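Local coordinates for fosfomycin resistance protein FosX (Mesorhizobium loti, PDB 1R9C) that catalyses the hydration of the antibiotic fosfomycin, using manganese as cofactor, and so confers resistance to the drug, at residues R20-E23 / G24-A28; D76-F79 / D80-E84. All blocks are in the same frame, centred on the assembly; numbering follows the deposited sequence.

Contact 1: residues R20-E23 / G24-A28; sequences RILE and GVFDA
Leu-22 O is gripped by two backbone amides, Phe-26 N at 3.1 Å and Ala-28 N at 3.0 Å, which reach it from opposite faces of its carbonyl plane and lie well out of that plane (44° and 39°). The second bond spans six residues and becomes possible because Asp-27, with positive phi, leaves the helical conformation. It also brings Ala-28 CB to 3.7 Å from Leu-22 CB, where Leu-22 and Ala-28 both touch Phe-47 of strand 44-49, and Ala-28 also touches Ile-49. Before this end, the helix runs on ordinary bonds: Gly-24 N meets Arg-20 O at 2.7 Å. Leu-22 CD2 comes obliquely to the Phe-26 ring, 3.9 Å from CD1. The ring swings to that side because its CG stands anti to the carbonyl carbon (chi1 -50°), and Val-25 CG1 sits 4.1 Å above the plane, over the ring centre. On the outer side, Arg-20 NH1 forms a salt bridge with Glu-23 OE1 at 3.1 Å; the carboxylate oxygen lies in the guanidinium plane and is met on its syn side. The extended Glu-23 chain also lays CG 3.4 Å from Ala-28 O. Together these features make a helix C-terminus closed by a left-handed residue, which hands helix 15-26 over to strand 29-33 in the vicinal oxygen chelate fold.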
ATOM      1  N   ARG A  20      -2.619  15.532   8.849  1.00 21.07           N
ATOM      2  CA  ARG A  20      -1.590  16.559   8.708  1.00 22.00           C
ATOM      3  C   ARG A  20      -0.340  15.986   8.029  1.00 22.04           C
ATOM      4  O   ARG A  20       0.256  16.636   7.172  1.00 22.57           O
ATOM      5  CB  ARG A  20      -1.298  17.251  10.045  1.00 22.12           C
ATOM      6  CG  ARG A  20      -2.560  17.907  10.682  1.00 24.38           C
ATOM      7  CD  ARG A  20      -3.455  18.779   9.713  1.00 28.25           C
ATOM      8  NE  ARG A  20      -4.666  19.318  10.360  1.00 35.18           N
ATOM      9  CZ  ARG A  20      -5.753  19.779   9.709  1.00 37.68           C
ATOM     10  NH1 ARG A  20      -5.786  19.752   8.370  1.00 37.58           N
ATOM     11  NH2 ARG A  20      -6.811  20.272  10.396  1.00 35.15           N
ATOM     12  N   ILE A  21       0.037  14.769   8.405  1.00 21.18           N
ATOM     13  CA  ILE A  21       1.117  14.052   7.717  1.00 21.94           C
ATOM     14  C   ILE A  21       0.831  13.895   6.216  1.00 21.78           C
ATOM     15  O   ILE A  21       1.673  14.252   5.393  1.00 21.90           O
ATOM     16  CB  ILE A  21       1.411  12.677   8.410  1.00 21.27           C
ATOM     17  CG1 ILE A  21       1.959  12.922   9.828  1.00 22.54           C
ATOM     18  CG2 ILE A  21       2.368  11.860   7.571  1.00 21.53           C
ATOM     19  CD1 ILE A  21       1.953  11.683  10.761  1.00 22.16           C
ATOM     20  N   LEU A  22      -0.348  13.377   5.846  1.00 21.66           N
ATOM     21  CA  LEU A  22      -0.604  13.109   4.437  1.00 20.35           C
ATOM     22  C   LEU A  22      -0.689  14.419   3.650  1.00 20.99           C
ATOM     23  O   LEU A  22      -0.247  14.489   2.500  1.00 20.90           O
ATOM     24  CB  LEU A  22      -1.881  12.273   4.270  1.00 21.41           C
ATOM     25  CG  LEU A  22      -1.859  10.848   4.820  1.00 21.79           C
ATOM     26  CD1 LEU A  22      -3.293  10.279   4.839  1.00 20.50           C
ATOM     27  CD2 LEU A  22      -0.946   9.980   3.927  1.00 24.77           C
ATOM     28  N   GLU A  23      -1.230  15.467   4.278  1.00 19.59           N
ATOM     29  CA  GLU A  23      -1.308  16.771   3.629  1.00 20.11           C
ATOM     30  C   GLU A  23       0.087  17.424   3.541  1.00 20.91           C
ATOM     31  O   GLU A  23       0.452  17.997   2.505  1.00 19.63           O
ATOM     32  CB  GLU A  23      -2.275  17.696   4.378  1.00 19.65           C
ATOM     33  CG  GLU A  23      -3.735  17.289   4.182  1.00 19.64           C
ATOM     34  CD  GLU A  23      -4.692  18.121   5.024  1.00 25.26           C
ATOM     35  OE1 GLU A  23      -4.223  18.936   5.844  1.00 24.78           O
ATOM     36  OE2 GLU A  23      -5.916  17.952   4.864  1.00 26.32           O
ATOM     37  N   GLY A  24       0.859  17.282   4.618  1.00 20.98           N
ATOM     38  CA  GLY A  24       2.136  17.964   4.756  1.00 21.65           C
ATOM     39  C   GLY A  24       3.179  17.344   3.838  1.00 22.39           C
ATOM     40  O   GLY A  24       3.931  18.078   3.186  1.00 23.49           O
ATOM     41  N   VAL A  25       3.225  16.013   3.783  1.00 21.87           N
ATOM     42  CA  VAL A  25       4.256  15.325   2.993  1.00 21.96           C
ATOM     43  C   VAL A  25       3.823  15.162   1.542  1.00 22.45           C
ATOM     44  O   VAL A  25       4.604  15.471   0.641  1.00 22.31           O
ATOM     45  CB  VAL A  25       4.710  13.965   3.588  1.00 21.96           C
ATOM     46  CG1 VAL A  25       5.816  13.356   2.766  1.00 22.50           C
ATOM     47  CG2 VAL A  25       5.227  14.123   4.978  1.00 20.70           C
ATOM     48  N   PHE A  26       2.590  14.704   1.304  1.00 21.78           N
ATOM     49  CA  PHE A  26       2.210  14.336  -0.054  1.00 22.74           C
ATOM     50  C   PHE A  26       1.287  15.317  -0.757  1.00 22.71           C
ATOM     51  O   PHE A  26       0.924  15.078  -1.892  1.00 22.96           O
ATOM     52  CB  PHE A  26       1.578  12.928  -0.111  1.00 22.84           C
ATOM     53  CG  PHE A  26       2.372  11.844   0.577  1.00 23.54           C
ATOM     54  CD1 PHE A  26       1.984  11.375   1.823  1.00 25.59           C
ATOM     55  CD2 PHE A  26       3.444  11.213  -0.048  1.00 22.57           C
ATOM     56  CE1 PHE A  26       2.694  10.325   2.452  1.00 24.26           C
ATOM     57  CE2 PHE A  26       4.153  10.184   0.591  1.00 25.36           C
ATOM     58  CZ  PHE A  26       3.771   9.730   1.832  1.00 22.63           C
ATOM     59  N   ASP A  27       0.906  16.412  -0.088  1.00 22.33           N
ATOM     60  CA  ASP A  27      -0.167  17.272  -0.557  1.00 23.10           C
ATOM     61  C   ASP A  27      -1.457  16.477  -0.803  1.00 23.47           C
ATOM     62  O   ASP A  27      -2.194  16.746  -1.739  1.00 23.04           O
ATOM     63  CB  ASP A  27       0.255  18.078  -1.801  1.00 23.44           C
ATOM     64  CG  ASP A  27      -0.330  19.473  -1.820  1.00 26.14           C
ATOM     65  OD1 ASP A  27      -0.954  19.915  -0.804  1.00 27.12           O
ATOM     66  OD2 ASP A  27      -0.213  20.219  -2.824  1.00 28.79           O
ATOM     67  N   ALA A  28      -1.706  15.475   0.033  1.00 22.55           N
ATOM     68  CA  ALA A  28      -2.964  14.740  -0.056  1.00 23.38           C
ATOM     69  C   ALA A  28      -4.142  15.699   0.078  1.00 23.38           C
ATOM     70  O   ALA A  28      -4.070  16.643   0.851  1.00 21.96           O
ATOM     71  CB  ALA A  28      -3.031  13.701   1.036  1.00 23.42           C
TER

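Contact 2: residues D76-F79 / D80-E84; sequences DADF and DRYAE
The Arg-81 guanidinium receives Asp-78 OD1 at its edge, close to its own plane, while water 2 lies 3.1 Å above one face, offset toward the rim. Carboxylate and guanidinium planes stand 78° apart, and the salt bridge from Arg-81 NH1 to Asp-78 OD1, 3.2 Å long, is weak as a hydrogen bond. The arginine reaches back to it by bending at chi2 and chi3. The Phe-79 ring has Asp-80 OD1 at its edge, 3.5 Å from CD2, with the carboxylate turned 73° from the ring plane. Tyr-82 also presents an edge: its CD1 lies 3.6 Å from Asp-78 CB.

Backbone bonds place these groups at the start of helix 79-89, with Asp-78 just ahead of it. Tyr-82 N binds Asp-78 O at 2.9 Å, and Ala-83 N binds Phe-79 O at 3.0 Å. Two residues earlier in each case, a water bridges the i to i+4 pair: water 1 donates to Asp-76 O and accepts from Asp-80 N, and water 2 donates to Ala-77 O and accepts from Arg-81 N at 2.9 Å. This hydrated helix N-terminus follows strand 69-73 in the vicinal oxygen chelate fold.

Inward, Phe-79 and Tyr-82 both pack on Ile-107 of strand 106-110. The phenylalanine ring gets there with CG anti to the backbone N (chi1 -177°), and it takes a cation-pi contact from Arg-105, whose NE is held in turn by the Asp-76 carboxylate. At the far end of the tyrosine, OH is hydrogen-bonded to Met-1 N of the second subunit, and Asp-78 OD2 makes a weak bond to that same terminal nitrogen.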
ATOM      1  N   ASP A  76      14.265  14.132  -8.663  1.00 22.29           N
ATOM      2  CA  ASP A  76      15.510  14.355  -7.935  1.00 23.49           C
ATOM      3  C   ASP A  76      15.716  15.790  -7.423  1.00 22.98           C
ATOM      4  O   ASP A  76      16.313  15.983  -6.349  1.00 22.58           O
ATOM      5  CB  ASP A  76      16.730  13.920  -8.757  1.00 24.34           C
ATOM      6  CG  ASP A  76      17.946  13.686  -7.883  1.00 27.95           C
ATOM      7  OD1 ASP A  76      18.934  14.407  -8.073  1.00 30.50           O
ATOM      8  OD2 ASP A  76      17.992  12.822  -6.963  1.00 30.92           O
ATOM      9  N   ALA A  77      15.218  16.779  -8.173  1.00 22.35           N
ATOM     10  CA  ALA A  77      15.381  18.191  -7.811  1.00 22.41           C
ATOM     11  C   ALA A  77      14.653  18.567  -6.518  1.00 22.08           C
ATOM     12  O   ALA A  77      15.025  19.540  -5.859  1.00 21.94           O
ATOM     13  CB  ALA A  77      14.929  19.117  -8.964  1.00 22.48           C
ATOM     14  N   ASP A  78      13.629  17.801  -6.159  1.00 21.55           N
ATOM     15  CA  ASP A  78      12.822  18.102  -4.976  1.00 21.56           C
ATOM     16  C   ASP A  78      13.282  17.315  -3.752  1.00 21.91           C
ATOM     17  O   ASP A  78      12.667  17.403  -2.698  1.00 22.33           O
ATOM     18  CB  ASP A  78      11.345  17.793  -5.231  1.00 21.86           C
ATOM     19  CG  ASP A  78      10.751  18.635  -6.335  1.00 22.31           C
ATOM     20  OD1 ASP A  78      11.327  19.683  -6.656  1.00 22.89           O
ATOM     21  OD2 ASP A  78       9.696  18.318  -6.919  1.00 24.26           O
ATOM     22  N   PHE A  79      14.361  16.550  -3.885  1.00 22.04           N
ATOM     23  CA  PHE A  79      14.806  15.703  -2.775  1.00 22.24           C
ATOM     24  C   PHE A  79      14.990  16.507  -1.465  1.00 22.30           C
ATOM     25  O   PHE A  79      14.447  16.138  -0.435  1.00 21.58           O
ATOM     26  CB  PHE A  79      16.092  14.960  -3.158  1.00 22.88           C
ATOM     27  CG  PHE A  79      16.581  14.010  -2.108  1.00 23.31           C
ATOM     28  CD1 PHE A  79      16.214  12.666  -2.147  1.00 27.52           C
ATOM     29  CD2 PHE A  79      17.423  14.443  -1.110  1.00 25.31           C
ATOM     30  CE1 PHE A  79      16.668  11.761  -1.182  1.00 28.19           C
ATOM     31  CE2 PHE A  79      17.891  13.542  -0.132  1.00 28.80           C
ATOM     32  CZ  PHE A  79      17.508  12.206  -0.175  1.00 26.67           C
ATOM     33  N   ASP A  80      15.741  17.600  -1.511  1.00 21.88           N
ATOM     34  CA  ASP A  80      15.987  18.373  -0.296  1.00 22.82           C
ATOM     35  C   ASP A  80      14.722  19.042   0.272  1.00 22.63           C
ATOM     36  O   ASP A  80      14.516  19.033   1.472  1.00 20.85           O
ATOM     37  CB  ASP A  80      17.127  19.370  -0.494  1.00 23.14           C
ATOM     38  CG  ASP A  80      18.483  18.684  -0.670  1.00 24.67           C
ATOM     39  OD1 ASP A  80      18.713  17.569  -0.151  1.00 25.56           O
ATOM     40  OD2 ASP A  80      19.390  19.197  -1.327  1.00 26.12           O
ATOM     41  N   ARG A  81      13.884  19.599  -0.602  1.00 23.36           N
ATOM     42  CA  ARG A  81      12.534  20.069  -0.249  1.00 24.53           C
ATOM     43  C   ARG A  81      11.696  19.038   0.513  1.00 23.83           C
ATOM     44  O   ARG A  81      11.029  19.352   1.522  1.00 23.02           O
ATOM     45  CB  ARG A  81      11.778  20.368  -1.543  1.00 25.66           C
ATOM     46  CG  ARG A  81      10.976  21.635  -1.552  1.00 30.29           C
ATOM     47  CD  ARG A  81      10.912  22.262  -2.948  1.00 34.18           C
ATOM     48  NE  ARG A  81      12.030  23.144  -3.208  1.00 35.81           N
ATOM     49  CZ  ARG A  81      12.898  23.000  -4.211  1.00 36.64           C
ATOM     50  NH1 ARG A  81      12.788  21.990  -5.074  1.00 34.10           N
ATOM     51  NH2 ARG A  81      13.878  23.881  -4.350  1.00 33.26           N
ATOM     52  N   TYR A  82      11.662  17.811  -0.007  1.00 23.41           N
ATOM     53  CA  TYR A  82      10.864  16.783   0.643  1.00 22.70           C
ATOM     54  C   TYR A  82      11.444  16.363   1.985  1.00 22.90           C
ATOM     55  O   TYR A  82      10.708  16.048   2.904  1.00 23.49           O
ATOM     56  CB  TYR A  82      10.670  15.566  -0.268  1.00 22.96           C
ATOM     57  CG  TYR A  82       9.478  15.769  -1.146  1.00 22.47           C
ATOM     58  CD1 TYR A  82       9.634  16.220  -2.456  1.00 24.84           C
ATOM     59  CD2 TYR A  82       8.190  15.591  -0.642  1.00 22.49           C
ATOM     60  CE1 TYR A  82       8.537  16.456  -3.262  1.00 25.29           C
ATOM     61  CE2 TYR A  82       7.078  15.821  -1.428  1.00 24.67           C
ATOM     62  CZ  TYR A  82       7.260  16.228  -2.748  1.00 25.12           C
ATOM     63  OH  TYR A  82       6.189  16.472  -3.564  1.00 27.74           O
ATOM     64  N   ALA A  83      12.764  16.361   2.091  1.00 23.02           N
ATOM     65  CA  ALA A  83      13.415  16.026   3.346  1.00 23.73           C
ATOM     66  C   ALA A  83      13.048  17.075   4.412  1.00 24.86           C
ATOM     67  O   ALA A  83      12.804  16.738   5.589  1.00 24.45           O
ATOM     68  CB  ALA A  83      14.919  15.971   3.134  1.00 23.15           C
ATOM     69  N   GLU A  84      13.027  18.340   3.969  1.00 25.98           N
ATOM     70  CA  GLU A  84      12.528  19.485   4.738  1.00 26.95           C
ATOM     71  C   GLU A  84      11.088  19.317   5.218  1.00 27.13           C
ATOM     72  O   GLU A  84      10.803  19.571   6.393  1.00 27.31           O
ATOM     73  CB  GLU A  84      12.596  20.756   3.885  1.00 27.77           C
ATOM     74  CG  GLU A  84      13.947  21.449   3.899  1.00 31.36           C
ATOM     75  CD  GLU A  84      14.062  22.578   2.867  1.00 36.35           C
ATOM     76  OE1 GLU A  84      13.028  23.230   2.548  1.00 37.51           O
ATOM     77  OE2 GLU A  84      15.194  22.816   2.376  1.00 35.72           O
TER
HETATM   78  O   HOH W   1      17.252  18.226  -4.175  1.00 37.47           O
HETATM   79  O   HOH W   2      14.747  20.390  -3.223  1.00 34.01           O

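Overall arrangement
Following the chain from the N terminus, strand 5-12 leads into helix 15-26, whose last turns hold contact 1; this closes no loop but ends the helix just before strand 29-33. After strands 44-49 and 52-58 the chain crosses to the second sheet, where strand 69-73 runs into contact 2 at the start of helix 79-89, again without closing a loop. The two contacts stand in series, neither enclosing nor crossing the other, with centres 15 Å apart. They nevertheless touch: Val-25 O packs 3.2 Å from Tyr-82 CE2, so the end of helix 15-26 meets the beginning of helix 79-89. The second subunit also reaches both contacts, its Ile-2 packing on Phe-26 and on Tyr-82.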